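Local structure of BH0493 protein (Bacillus halodurans C-125, 2QEE) at residues 55-60 / 78-83; 105-110 / 119-124. The protein is a putative zinc-dependent amidohydrolase, probably hydrolysing its substrate at a metal centre, though its natural substrate is not established. One frame throughout, in Å; residues are numbered along the deposited sequence.

Interaction 1: residues 55-60 / 78-83; sequences AEVMRW and DLIWEE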
# COMPACT_ATOMS: atom_id res chain seq x y z
N ALA C 55 -11.55 -14.24 16.98
CA ALA C 55 -10.77 -14.60 15.78
C ALA C 55 -9.34 -14.98 16.20
O ALA C 55 -8.81 -16.03 15.82
CB ALA C 55 -10.76 -13.43 14.80
N GLU C 56 -8.70 -14.15 17.03
CA GLU C 56 -7.31 -14.40 17.36
C GLU C 56 -7.12 -15.69 18.18
O GLU C 56 -6.20 -16.44 17.90
CB GLU C 56 -6.70 -13.19 18.07
CG GLU C 56 -6.58 -12.00 17.07
CD GLU C 56 -5.99 -10.76 17.71
OE1 GLU C 56 -5.12 -10.90 18.62
OE2 GLU C 56 -6.43 -9.66 17.26
N VAL C 57 -8.02 -15.96 19.13
CA VAL C 57 -7.81 -17.15 20.01
C VAL C 57 -8.01 -18.42 19.15
O VAL C 57 -7.31 -19.44 19.33
CB VAL C 57 -8.73 -17.14 21.27
CG1 VAL C 57 -10.24 -17.46 20.94
CG2 VAL C 57 -8.17 -18.06 22.32
N MET C 58 -8.91 -18.30 18.18
CA MET C 58 -9.18 -19.49 17.34
C MET C 58 -7.97 -19.88 16.45
O MET C 58 -7.89 -21.03 16.01
CB MET C 58 -10.49 -19.34 16.54
CG MET C 58 -11.81 -19.30 17.36
SD MET C 58 -12.02 -20.58 18.68
CE MET C 58 -11.72 -21.89 17.66
N ARG C 59 -7.00 -18.97 16.23
CA ARG C 59 -5.76 -19.36 15.54
C ARG C 59 -4.83 -20.18 16.40
O ARG C 59 -3.96 -20.81 15.87
CB ARG C 59 -4.96 -18.14 15.04
CG ARG C 59 -5.68 -17.44 13.87
CD ARG C 59 -4.77 -16.41 13.15
NE ARG C 59 -3.51 -16.99 12.69
CZ ARG C 59 -3.43 -17.87 11.67
NH1 ARG C 59 -4.51 -18.20 10.98
NH2 ARG C 59 -2.27 -18.38 11.32
N TRP C 60 -5.00 -20.17 17.74
CA TRP C 60 -4.09 -20.87 18.64
C TRP C 60 -4.69 -22.06 19.34
O TRP C 60 -3.99 -23.05 19.57
CB TRP C 60 -3.60 -19.92 19.74
CG TRP C 60 -2.47 -18.97 19.32
CD1 TRP C 60 -2.53 -17.57 19.28
CD2 TRP C 60 -1.13 -19.33 18.99
NE1 TRP C 60 -1.31 -17.07 18.90
CE2 TRP C 60 -0.43 -18.12 18.71
CE3 TRP C 60 -0.45 -20.55 18.85
CZ2 TRP C 60 0.91 -18.11 18.34
CZ3 TRP C 60 0.90 -20.55 18.49
CH2 TRP C 60 1.57 -19.33 18.23
N ASP C 78 -11.55 -16.46 30.30
CA ASP C 78 -10.45 -17.19 30.85
C ASP C 78 -9.58 -17.86 29.75
O ASP C 78 -8.35 -17.85 29.83
CB ASP C 78 -10.98 -18.32 31.76
CG ASP C 78 -11.50 -17.84 33.10
OD1 ASP C 78 -11.20 -16.71 33.53
OD2 ASP C 78 -12.18 -18.66 33.76
N LEU C 79 -10.22 -18.53 28.79
CA LEU C 79 -9.51 -19.20 27.71
C LEU C 79 -8.68 -18.15 26.89
O LEU C 79 -7.50 -18.37 26.57
CB LEU C 79 -10.50 -19.89 26.77
CG LEU C 79 -9.82 -20.65 25.61
CD1 LEU C 79 -8.96 -21.83 26.07
CD2 LEU C 79 -10.82 -21.07 24.53
N ILE C 80 -9.36 -17.07 26.52
CA ILE C 80 -8.72 -15.96 25.72
C ILE C 80 -7.50 -15.41 26.48
O ILE C 80 -6.42 -15.27 25.90
CB ILE C 80 -9.73 -14.91 25.25
CG1 ILE C 80 -10.66 -15.58 24.19
CG2 ILE C 80 -9.01 -13.61 24.69
CD1 ILE C 80 -11.91 -14.76 23.82
N TRP C 81 -7.67 -15.20 27.79
CA TRP C 81 -6.58 -14.70 28.62
C TRP C 81 -5.38 -15.65 28.59
O TRP C 81 -4.24 -15.27 28.30
CB TRP C 81 -7.05 -14.48 30.07
CG TRP C 81 -6.05 -13.81 30.92
CD1 TRP C 81 -5.30 -14.39 31.91
CD2 TRP C 81 -5.72 -12.41 30.94
NE1 TRP C 81 -4.53 -13.45 32.54
CE2 TRP C 81 -4.77 -12.22 31.97
CE3 TRP C 81 -6.16 -11.31 30.21
CZ2 TRP C 81 -4.22 -10.96 32.26
CZ3 TRP C 81 -5.62 -10.05 30.48
CH2 TRP C 81 -4.64 -9.90 31.49
N GLU C 82 -5.63 -16.92 28.89
CA GLU C 82 -4.56 -17.91 28.87
C GLU C 82 -3.87 -18.04 27.49
O GLU C 82 -2.64 -18.03 27.43
CB GLU C 82 -5.12 -19.27 29.34
CG GLU C 82 -4.12 -20.40 29.35
CD GLU C 82 -3.03 -20.27 30.43
OE1 GLU C 82 -3.17 -19.46 31.38
OE2 GLU C 82 -2.02 -20.99 30.28
N GLU C 83 -4.65 -18.10 26.41
CA GLU C 83 -4.09 -18.43 25.10
C GLU C 83 -3.38 -17.23 24.46
O GLU C 83 -2.39 -17.42 23.79
CB GLU C 83 -5.19 -18.87 24.13
CG GLU C 83 -5.90 -20.21 24.58
CD GLU C 83 -5.14 -21.46 24.13
OE1 GLU C 83 -4.05 -21.35 23.54
OE2 GLU C 83 -5.66 -22.60 24.32

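Interaction 2: residues 105-110 / 119-124; sequences LGLDPA and EYFAKK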
# COMPACT_ATOMS: atom_id res chain seq x y z
N LEU C 105 -7.97 2.30 33.88
CA LEU C 105 -8.94 2.18 34.97
C LEU C 105 -8.29 2.15 36.34
O LEU C 105 -8.99 2.10 37.37
CB LEU C 105 -9.78 0.92 34.74
CG LEU C 105 -10.80 0.97 33.55
CD1 LEU C 105 -11.31 -0.46 33.35
CD2 LEU C 105 -11.93 1.93 33.82
N GLY C 106 -6.96 2.23 36.37
CA GLY C 106 -6.22 2.16 37.62
C GLY C 106 -5.99 0.72 38.05
O GLY C 106 -5.52 0.47 39.17
N LEU C 107 -6.26 -0.23 37.14
CA LEU C 107 -5.88 -1.61 37.43
C LEU C 107 -4.41 -1.84 37.03
O LEU C 107 -3.77 -1.01 36.37
CB LEU C 107 -6.85 -2.61 36.84
CG LEU C 107 -8.33 -2.29 37.18
CD1 LEU C 107 -9.32 -3.09 36.45
CD2 LEU C 107 -8.60 -2.51 38.70
N ASP C 108 -3.85 -2.96 37.45
CA ASP C 108 -2.44 -3.17 37.23
C ASP C 108 -2.18 -4.40 36.35
O ASP C 108 -2.29 -5.53 36.80
CB ASP C 108 -1.79 -3.31 38.60
CG ASP C 108 -0.29 -3.48 38.54
OD1 ASP C 108 0.32 -3.32 37.45
OD2 ASP C 108 0.27 -3.76 39.63
N PRO C 109 -1.90 -4.18 35.04
CA PRO C 109 -1.60 -5.33 34.18
C PRO C 109 -0.43 -6.17 34.62
O PRO C 109 -0.35 -7.35 34.26
CB PRO C 109 -1.35 -4.70 32.79
CG PRO C 109 -2.14 -3.36 32.88
CD PRO C 109 -1.91 -2.90 34.29
N ALA C 110 0.47 -5.60 35.42
CA ALA C 110 1.66 -6.29 35.87
C ALA C 110 1.37 -7.56 36.66
O ALA C 110 2.15 -8.49 36.61
CB ALA C 110 2.54 -5.37 36.71
N GLU C 119 -13.22 -7.99 39.99
CA GLU C 119 -13.77 -7.37 41.23
C GLU C 119 -14.08 -5.88 41.07
O GLU C 119 -15.04 -5.38 41.63
CB GLU C 119 -12.85 -7.59 42.43
CG GLU C 119 -12.67 -9.05 42.88
CD GLU C 119 -11.56 -9.25 43.93
OE1 GLU C 119 -11.25 -10.42 44.25
OE2 GLU C 119 -10.99 -8.25 44.44
N TYR C 120 -13.26 -5.18 40.27
CA TYR C 120 -13.45 -3.77 40.03
C TYR C 120 -14.82 -3.50 39.45
O TYR C 120 -15.51 -2.56 39.85
CB TYR C 120 -12.33 -3.25 39.08
CG TYR C 120 -12.53 -1.82 38.60
CD1 TYR C 120 -11.94 -0.74 39.25
CD2 TYR C 120 -13.32 -1.55 37.48
CE1 TYR C 120 -12.16 0.60 38.78
CE2 TYR C 120 -13.54 -0.27 37.02
CZ TYR C 120 -12.93 0.80 37.67
OH TYR C 120 -13.20 2.05 37.16
N PHE C 121 -15.22 -4.31 38.49
CA PHE C 121 -16.45 -4.02 37.72
C PHE C 121 -17.71 -4.48 38.47
O PHE C 121 -18.79 -3.90 38.27
CB PHE C 121 -16.40 -4.71 36.34
CG PHE C 121 -15.19 -4.32 35.51
CD1 PHE C 121 -15.25 -3.25 34.61
CD2 PHE C 121 -14.00 -5.03 35.63
CE1 PHE C 121 -14.12 -2.90 33.85
CE2 PHE C 121 -12.86 -4.68 34.88
CZ PHE C 121 -12.92 -3.64 33.98
N ALA C 122 -17.55 -5.51 39.29
CA ALA C 122 -18.63 -6.12 40.09
C ALA C 122 -19.23 -5.09 41.02
O ALA C 122 -20.42 -5.17 41.34
CB ALA C 122 -18.11 -7.30 40.89
N LYS C 123 -18.42 -4.11 41.42
CA LYS C 123 -18.89 -3.09 42.35
C LYS C 123 -19.39 -1.77 41.76
O LYS C 123 -19.47 -0.77 42.49
CB LYS C 123 -17.89 -2.83 43.49
CG LYS C 123 -16.44 -2.73 43.13
CD LYS C 123 -15.67 -3.52 44.16
CE LYS C 123 -14.45 -2.77 44.64
NZ LYS C 123 -13.49 -3.71 45.32
N LYS C 124 -19.77 -1.76 40.48
CA LYS C 124 -20.19 -0.51 39.85
C LYS C 124 -21.51 -0.66 39.12
O LYS C 124 -21.83 -1.76 38.67
CB LYS C 124 -19.12 -0.05 38.82
CG LYS C 124 -17.73 0.15 39.38
CD LYS C 124 -16.81 0.80 38.36
CE LYS C 124 -17.11 2.30 38.24
NZ LYS C 124 -15.92 2.99 37.67
O HOH W 1 -11.28 3.74 37.68

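Interaction 1: residues 55-60 / 78-83
Val57, near the C-terminal end of helix 51-58, faces Ile80 in the middle of helix 73-86, their CA atoms 5.9 Å apart. Val57 has the largest share of the contact and divides its two methyls between two neighbours about one helical turn apart. Its CG1, held between the backbone N and the carbonyl carbon (chi1 72°), lies 3.8 Å from Ile80 CG1, and the two side chains cross at about a right angle. The other methyl, CG2, anti to the backbone N, presses on the aliphatic part of Glu83, 3.6 Å from Glu83 CB and a little farther from its CG. The same Val57 CG2 comes within 4.3 Å of the backbone oxygen Leu79 O, which is already engaged by Glu83 N inside its own helix. Beyond CG, the bend of Glu83 at chi2 (-84°) turns CD aside, and OE1 stands 4.1 Å from Trp60 CB, a bare van der Waals touch. That carboxylate has its polar partners elsewhere: OE1 makes a salt bridge with Arg88, which also forms a cation-pi contact with Trp60, and OE2 is hydrogen-bonded to Thr61 OG1. Phe68 of helix 65-70 covers Leu79 and Ile80, and the second subunit lies close by, with its Thr349 packed on Trp60. Between the two segments the contact is van der Waals packing, a small buried helix-helix joint away from the metal site, with the polar bonds of Glu83 made to Thr61 and Arg88 just outside them. Burial of Glu83 is consistent with its CB and CG acting as hydrocarbon toward Val57 while Arg88 and Thr61 take up its oxygens, and the nearby arginine would be expected to favour the ionised carboxylate.

Interaction 2: residues 105-110 / 119-124
Leu105, just past the end of helix 93-104, sets its two methyls against two aromatic residues of helix 114-122. Its CD1 lies 3.6 Å from Phe121 CZ, coming in obliquely to the ring, while CD2 is 3.6 Å from the phenolic Tyr120 OH; the leucine crosses both side chains at about a right angle. Its backbone joins in through one water, which donates to Leu105 O (2.8 Å) and is also hydrogen-bonded to Tyr120 OH (2.6 Å). Gly106 follows with positive phi (84°), closing the helix in a Schellman motif; a side chain there would jam against the carbonyl O of Leu105. Leu107 then turns back to the helix, its CD2 3.8 Å from Tyr120 CD1 and about as far from Tyr120 CB, with CD1 4.2 Å from Phe121 CE2. Farther on, Asp108 OD1 accepts from Ala110 N in an Asx turn, met from above the carboxylate plane. On the helix, Tyr120 CG lies anti to the backbone N (chi1 172°). Tyr120 CD2 stands over the centre of the Phe121 ring, 3.7 Å above its plane. Tyr120 OH also accepts a hydrogen bond from Lys124 NZ, 2.9 Å away. An alanine in place of Tyr120 would probably open a gap beside both leucines, leave the bridging water without its phenol and free the ammonium of Lys124 from one partner. In the fold, the contact closes the turn between helices 93-104 and 114-122, with helix 126-136 against it: Gln129 touches Leu105, Tyr120 and Phe121, and Gln129 and Thr132 both bind Lys124 NZ. Trp42 and Glu362, from loops distant in sequence, pack on Phe121.

From the N terminus, interaction 1 comes first: helix 51-58 runs out, the chain passes through helix 65-70, and helix 73-86 returns to close a loop of 17 residues. The chain then goes on through helix 93-104 before interaction 2 opens, and closes a shorter loop of eight residues in the connection between helices 93-104 and 114-122. The two are in series, neither nesting nor crossing, with centres 21 Å apart and nearest atoms about 6 Å apart. Asp78 of the first bonds to Arg118 in helix 114-122, linking the two regions. Both reach the second subunit, interaction 1 through several residues and interaction 2 through Pro109, packed on Ala389 of that subunit.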